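Local coordinates for FMN reductase [NAD(P)H] (Bacillus subtilis, PDB 1ZCH) that uses NADH or NADPH to reduce FMN, and also reduces nitroaromatic compounds, quinones, chromates and azo dyes, working as a flavin-containing homodimer, at the interface of chains A and B. Numbering follows the deposited sequence. Chains: chain A/B, Hypothetical oxidoreductase ycnD.

Contact 1: the interface of chains A and B. Residues chain A 228, 230-233; chain B 100, 105, 109.
A:Tyr232 meets both B:Ile100 and B:Glu105, and with them joins the two subunits of a homodimer of the nitroreductase family, in which the C-terminal part of each chain embraces its partner. The tyrosine lies in the loop that follows helix 220-228 of chain A; B:Ile100 opens the short 3-10 helix 100-102 and B:Glu105 sits in the first turn of helix 104-127.

The polar part centres on the carboxylate. The phenol OH of A:Tyr232 donates a hydrogen bond of 2.9 Å to B:Glu105 OE2, which receives it on its anti lone pair, turned away from OE1. Ring and carboxylate planes stand 63° apart, and B:Glu105 CG packs against A:Tyr232 CE1 at 3.5 Å, over the same ring face as B:Ile100 CD1. The glutamate gets there by a bend at chi2 (61°) that turns the carboxylate past the CE1 rim of the ring, toward the phenol hydroxyl. A:Tyr233 brings the edge of its own ring to the other oxygen: B:Glu105 OE1 lies in the plane of the A:Tyr233 ring, 3.6 Å from A:Tyr233 CD2; this is a contact, not a hydrogen bond. A water ties the backbones together, 2.7 Å from A:Tyr233 O and 3.0 Å from B:Glu105 N, engaging an amide at the start of the helix. Between the backbones of A:Tyr228 and B:Ile100 there is a further, weak hydrogen bond, from B:Ile100 N to A:Tyr228 O.

The apolar part turns on the two branches of B:Ile100. With CG1 opposite its backbone N (chi1 -167°), the longer branch carries B:Ile100 CD1 over the face of the A:Tyr232 ring, 3.9 Å from the centroid, in a CH-pi contact. The short branch, B:Ile100 CG2, rests on one face of the A:Tyr228 ring near its rim, 3.6 Å from A:Tyr228 CG. A:Leu231 CD1 flanks the same isoleucine, while B:Val109 CG2 lies against the A:Tyr232 hydroxyl.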
loop_
_atom_site.group_PDB
_atom_site.type_symbol
_atom_site.label_atom_id
_atom_site.label_comp_id
_atom_site.label_asym_id
_atom_site.label_seq_id
_atom_site.Cartn_x
_atom_site.Cartn_y
_atom_site.Cartn_z
ATOM N N TYR A 228 -1.555 -14.192 15.159
ATOM C CA TYR A 228 -0.181 -13.776 15.392
ATOM C C TYR A 228 0.635 -14.472 16.476
ATOM O O TYR A 228 1.773 -14.083 16.728
ATOM C CB TYR A 228 -0.149 -12.254 15.603
ATOM C CG TYR A 228 -0.631 -11.466 14.394
ATOM C CD1 TYR A 228 -0.609 -12.029 13.114
ATOM C CD2 TYR A 228 -1.061 -10.142 14.520
ATOM C CE1 TYR A 228 -0.999 -11.294 11.991
ATOM C CE2 TYR A 228 -1.450 -9.398 13.399
ATOM C CZ TYR A 228 -1.415 -9.983 12.140
ATOM O OH TYR A 228 -1.782 -9.256 11.027
ATOM N N ARG A 230 1.881 -17.201 16.185
ATOM C CA ARG A 230 2.872 -17.982 15.440
ATOM C C ARG A 230 3.249 -17.242 14.161
ATOM O O ARG A 230 2.447 -16.481 13.623
ATOM C CB ARG A 230 2.304 -19.354 15.054
ATOM C CG ARG A 230 2.014 -20.273 16.223
ATOM C CD ARG A 230 1.234 -21.501 15.776
ATOM N NE ARG A 230 0.816 -22.318 16.912
ATOM C CZ ARG A 230 1.648 -23.009 17.686
ATOM N NH1 ARG A 230 2.953 -22.990 17.445
ATOM N NH2 ARG A 230 1.175 -23.710 18.710
ATOM N N LEU A 231 4.473 -17.459 13.682
ATOM C CA LEU A 231 4.914 -16.843 12.431
ATOM C C LEU A 231 4.348 -17.789 11.374
ATOM O O LEU A 231 5.009 -18.750 10.974
ATOM C CB LEU A 231 6.444 -16.811 12.358
ATOM C CG LEU A 231 7.089 -16.261 11.077
ATOM C CD1 LEU A 231 6.637 -14.828 10.828
ATOM C CD2 LEU A 231 8.602 -16.322 11.208
ATOM N N TYR A 232 3.120 -17.520 10.939
ATOM C CA TYR A 232 2.445 -18.385 9.979
ATOM C C TYR A 232 3.133 -18.577 8.628
ATOM O O TYR A 232 2.968 -19.623 8.003
ATOM C CB TYR A 232 0.975 -17.947 9.814
ATOM C CG TYR A 232 0.739 -16.512 9.371
ATOM C CD1 TYR A 232 0.970 -16.127 8.058
ATOM C CD2 TYR A 232 0.244 -15.552 10.262
ATOM C CE1 TYR A 232 0.717 -14.830 7.628
ATOM C CE2 TYR A 232 -0.013 -14.239 9.840
ATOM C CZ TYR A 232 0.227 -13.890 8.515
ATOM O OH TYR A 232 -0.021 -12.611 8.057
ATOM N N TYR A 233 3.900 -17.586 8.181
ATOM C CA TYR A 233 4.649 -17.693 6.922
ATOM C C TYR A 233 6.124 -17.432 7.238
ATOM O O TYR A 233 6.617 -16.319 7.064
ATOM C CB TYR A 233 4.176 -16.661 5.883
ATOM C CG TYR A 233 2.791 -16.882 5.307
ATOM C CD1 TYR A 233 2.188 -18.142 5.323
ATOM C CD2 TYR A 233 2.090 -15.826 4.723
ATOM C CE1 TYR A 233 0.920 -18.340 4.776
ATOM C CE2 TYR A 233 0.828 -16.013 4.172
ATOM C CZ TYR A 233 0.247 -17.268 4.201
ATOM O OH TYR A 233 -1.006 -17.440 3.656
ATOM N N ILE B 100 4.518 -13.137 15.070
ATOM C CA ILE B 100 4.462 -12.645 13.699
ATOM C C ILE B 100 5.573 -11.628 13.424
ATOM O O ILE B 100 6.110 -11.564 12.316
ATOM C CB ILE B 100 3.064 -12.022 13.385
ATOM C CG1 ILE B 100 2.909 -11.814 11.874
ATOM C CG2 ILE B 100 2.886 -10.705 14.131
ATOM C CD1 ILE B 100 2.969 -13.105 11.065
ATOM N N GLU B 105 7.208 -11.505 7.254
ATOM C CA GLU B 105 5.792 -11.498 6.890
ATOM C C GLU B 105 5.106 -10.299 7.552
ATOM O O GLU B 105 4.253 -9.651 6.945
ATOM C CB GLU B 105 5.119 -12.804 7.331
ATOM C CG GLU B 105 3.584 -12.806 7.286
ATOM C CD GLU B 105 3.001 -12.566 5.893
ATOM O OE1 GLU B 105 3.746 -12.629 4.891
ATOM O OE2 GLU B 105 1.776 -12.324 5.804
ATOM N N VAL B 109 3.041 -7.313 5.788
ATOM C CA VAL B 109 1.671 -6.996 6.202
ATOM C C VAL B 109 1.544 -5.506 6.521
ATOM O O VAL B 109 0.622 -4.834 6.054
ATOM C CB VAL B 109 1.246 -7.814 7.452
ATOM C CG1 VAL B 109 -0.072 -7.275 8.012
ATOM C CG2 VAL B 109 1.088 -9.283 7.078
HETATM O O HOH W 1 8.285 -14.237 7.659
#

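Contact 2: the interface of chains A and B. Residues chain A 107, 139, 156, 158, 236, 239; chain B 104-105, 108.
A:Arg139 reaches across the dimer interface to B:Glu105 and packs on B:Leu108, joining an ionic pair to an apolar core beside it.

The salt bridge is a side-on grip. A:Arg139 NE donates to OE1 of B:Glu105 at 2.9 Å, nearly straight (163° at the hydrogen) and almost in the guanidinium plane, and the oxygen accepts on its syn lone pair. A:Arg139 NH2 donates to B:Glu105 OE2 at 2.8 Å, but from above the carboxylate plane, since the two flat groups are twisted 40° against each other. The third nitrogen, A:Arg139 NH1, turns back into its own subunit and donates to the backbone carbonyl oxygen A:Leu158 O at 2.8 Å, a bent bond with the donor tilted from the carbonyl plane. That intrachain bond helps to fix the rotation of the guanidinium group, and a bend at chi3 (-69°) turns the group to present its NE-NH2 side to the glutamate. The positive group would be expected to favour a charged carboxylate.

The apolar contacts gather round B:Leu108. Its CB stands over the centre of one guanidinium face, so the arginine is held flat against the leucine while its edge binds the acid. From there the two methyls diverge. B:Leu108 CD1 touches A:Arg139 CD at 3.6 Å. The same methyl meets A:Ile236 CG2, the A:Ile236 and B:Leu108 side chains reaching toward each other tip to tip. B:Leu108 CD2 packs on A:Val107 CG1 at 3.7 Å and lies farther from A:Leu158 CD2. A:Ile236 CG2 also reaches B:Leu104 CB, and A:Ile236 CG1 runs beside B:Glu105 CB at 3.8 Å, forming an apolar flank for the acid.

In the fold, helix 104-127 of chain B, the source of every chain B residue here, lies against chain A where chain A's helix 104-127, 3-10 helix 136-139, strand 155-164 and C-terminal helix 236-242 converge.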
loop_
_atom_site.group_PDB
_atom_site.type_symbol
_atom_site.label_atom_id
_atom_site.label_comp_id
_atom_site.label_asym_id
_atom_site.label_seq_id
_atom_site.Cartn_x
_atom_site.Cartn_y
_atom_site.Cartn_z
ATOM N N VAL A 107 12.333 -3.706 -0.635
ATOM C CA VAL A 107 11.154 -4.463 -0.236
ATOM C C VAL A 107 10.067 -3.507 0.256
ATOM O O VAL A 107 8.890 -3.672 -0.074
ATOM C CB VAL A 107 11.504 -5.490 0.875
ATOM C CG1 VAL A 107 10.231 -6.122 1.442
ATOM C CG2 VAL A 107 12.424 -6.575 0.300
ATOM N N ARG A 139 0.892 -15.338 -0.560
ATOM C CA ARG A 139 2.233 -15.438 -0.003
ATOM C C ARG A 139 2.463 -16.775 0.710
ATOM O O ARG A 139 3.551 -17.022 1.229
ATOM C CB ARG A 139 2.501 -14.277 0.966
ATOM C CG ARG A 139 2.420 -12.894 0.319
ATOM C CD ARG A 139 3.275 -11.870 1.065
ATOM N NE ARG A 139 2.760 -11.527 2.390
ATOM C CZ ARG A 139 1.912 -10.531 2.636
ATOM N NH1 ARG A 139 1.470 -9.770 1.641
ATOM N NH2 ARG A 139 1.521 -10.279 3.880
ATOM N N PHE A 156 7.934 -10.302 -6.920
ATOM C CA PHE A 156 7.365 -11.204 -5.924
ATOM C C PHE A 156 5.918 -10.848 -5.608
ATOM O O PHE A 156 5.543 -9.673 -5.553
ATOM C CB PHE A 156 8.236 -11.262 -4.652
ATOM C CG PHE A 156 8.295 -9.983 -3.866
ATOM C CD1 PHE A 156 7.299 -9.664 -2.949
ATOM C CD2 PHE A 156 9.385 -9.125 -3.995
ATOM C CE1 PHE A 156 7.391 -8.509 -2.165
ATOM C CE2 PHE A 156 9.488 -7.969 -3.218
ATOM C CZ PHE A 156 8.488 -7.660 -2.299
ATOM N N LEU A 158 2.510 -10.116 -3.669
ATOM C CA LEU A 158 2.174 -9.502 -2.391
ATOM C C LEU A 158 0.720 -9.769 -2.026
ATOM O O LEU A 158 0.424 -10.219 -0.921
ATOM C CB LEU A 158 2.451 -7.999 -2.436
ATOM C CG LEU A 158 3.946 -7.700 -2.296
ATOM C CD1 LEU A 158 4.244 -6.262 -2.657
ATOM C CD2 LEU A 158 4.370 -8.004 -0.861
ATOM N N ILE A 236 9.123 -16.253 4.186
ATOM C CA ILE A 236 9.177 -15.001 3.436
ATOM C C ILE A 236 10.580 -14.556 3.036
ATOM O O ILE A 236 10.811 -14.205 1.878
ATOM C CB ILE A 236 8.481 -13.850 4.205
ATOM C CG1 ILE A 236 6.994 -14.170 4.371
ATOM C CG2 ILE A 236 8.644 -12.530 3.442
ATOM C CD1 ILE A 236 6.262 -14.415 3.054
ATOM N N MET A 239 11.749 -16.607 0.164
ATOM C CA MET A 239 11.095 -16.226 -1.093
ATOM C C MET A 239 11.785 -15.005 -1.680
ATOM O O MET A 239 12.155 -14.983 -2.855
ATOM C CB MET A 239 9.615 -15.876 -0.866
ATOM C CG MET A 239 8.986 -15.100 -2.042
ATOM S SD MET A 239 7.363 -14.338 -1.714
ATOM C CE MET A 239 7.860 -12.803 -0.943
ATOM N N LEU B 104 9.772 -11.584 8.355
ATOM C CA LEU B 104 9.436 -10.508 7.426
ATOM C C LEU B 104 7.970 -10.446 6.998
ATOM O O LEU B 104 7.528 -9.439 6.448
ATOM C CB LEU B 104 10.341 -10.580 6.189
ATOM C CG LEU B 104 11.795 -10.165 6.462
ATOM C CD1 LEU B 104 12.655 -10.391 5.228
ATOM C CD2 LEU B 104 11.829 -8.699 6.875
ATOM N N GLU B 105 7.208 -11.505 7.254
ATOM C CA GLU B 105 5.792 -11.498 6.890
ATOM C C GLU B 105 5.106 -10.299 7.552
ATOM O O GLU B 105 4.253 -9.651 6.945
ATOM C CB GLU B 105 5.119 -12.804 7.331
ATOM C CG GLU B 105 3.584 -12.806 7.286
ATOM C CD GLU B 105 3.001 -12.566 5.893
ATOM O OE1 GLU B 105 3.746 -12.629 4.891
ATOM O OE2 GLU B 105 1.776 -12.324 5.804
ATOM N N LEU B 108 5.814 -7.171 5.606
ATOM C CA LEU B 108 5.020 -7.078 4.388
ATOM C C LEU B 108 3.586 -6.700 4.741
ATOM O O LEU B 108 2.979 -5.864 4.073
ATOM C CB LEU B 108 5.031 -8.406 3.618
ATOM C CG LEU B 108 6.387 -8.866 3.070
ATOM C CD1 LEU B 108 6.193 -10.140 2.258
ATOM C CD2 LEU B 108 7.010 -7.768 2.210
#

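About 11 Å separates the C-alpha centres of contact 1 and contact 2, and B:Glu105 belongs to both. Its carboxylate therefore links two parts of chain A that lie far apart in sequence: the loop after helix 220-228 in contact 1 and the short 3-10 helix 136-139 in contact 2. Helix 104-127 of chain B runs through both, while the chain A segment passes from that loop into helix 236-242. Two-fold symmetry repeats each contact with the chains exchanged, so the pair of patches occurs twice in the homodimer and should help to hold each C-terminal segment on the neighbouring subunit.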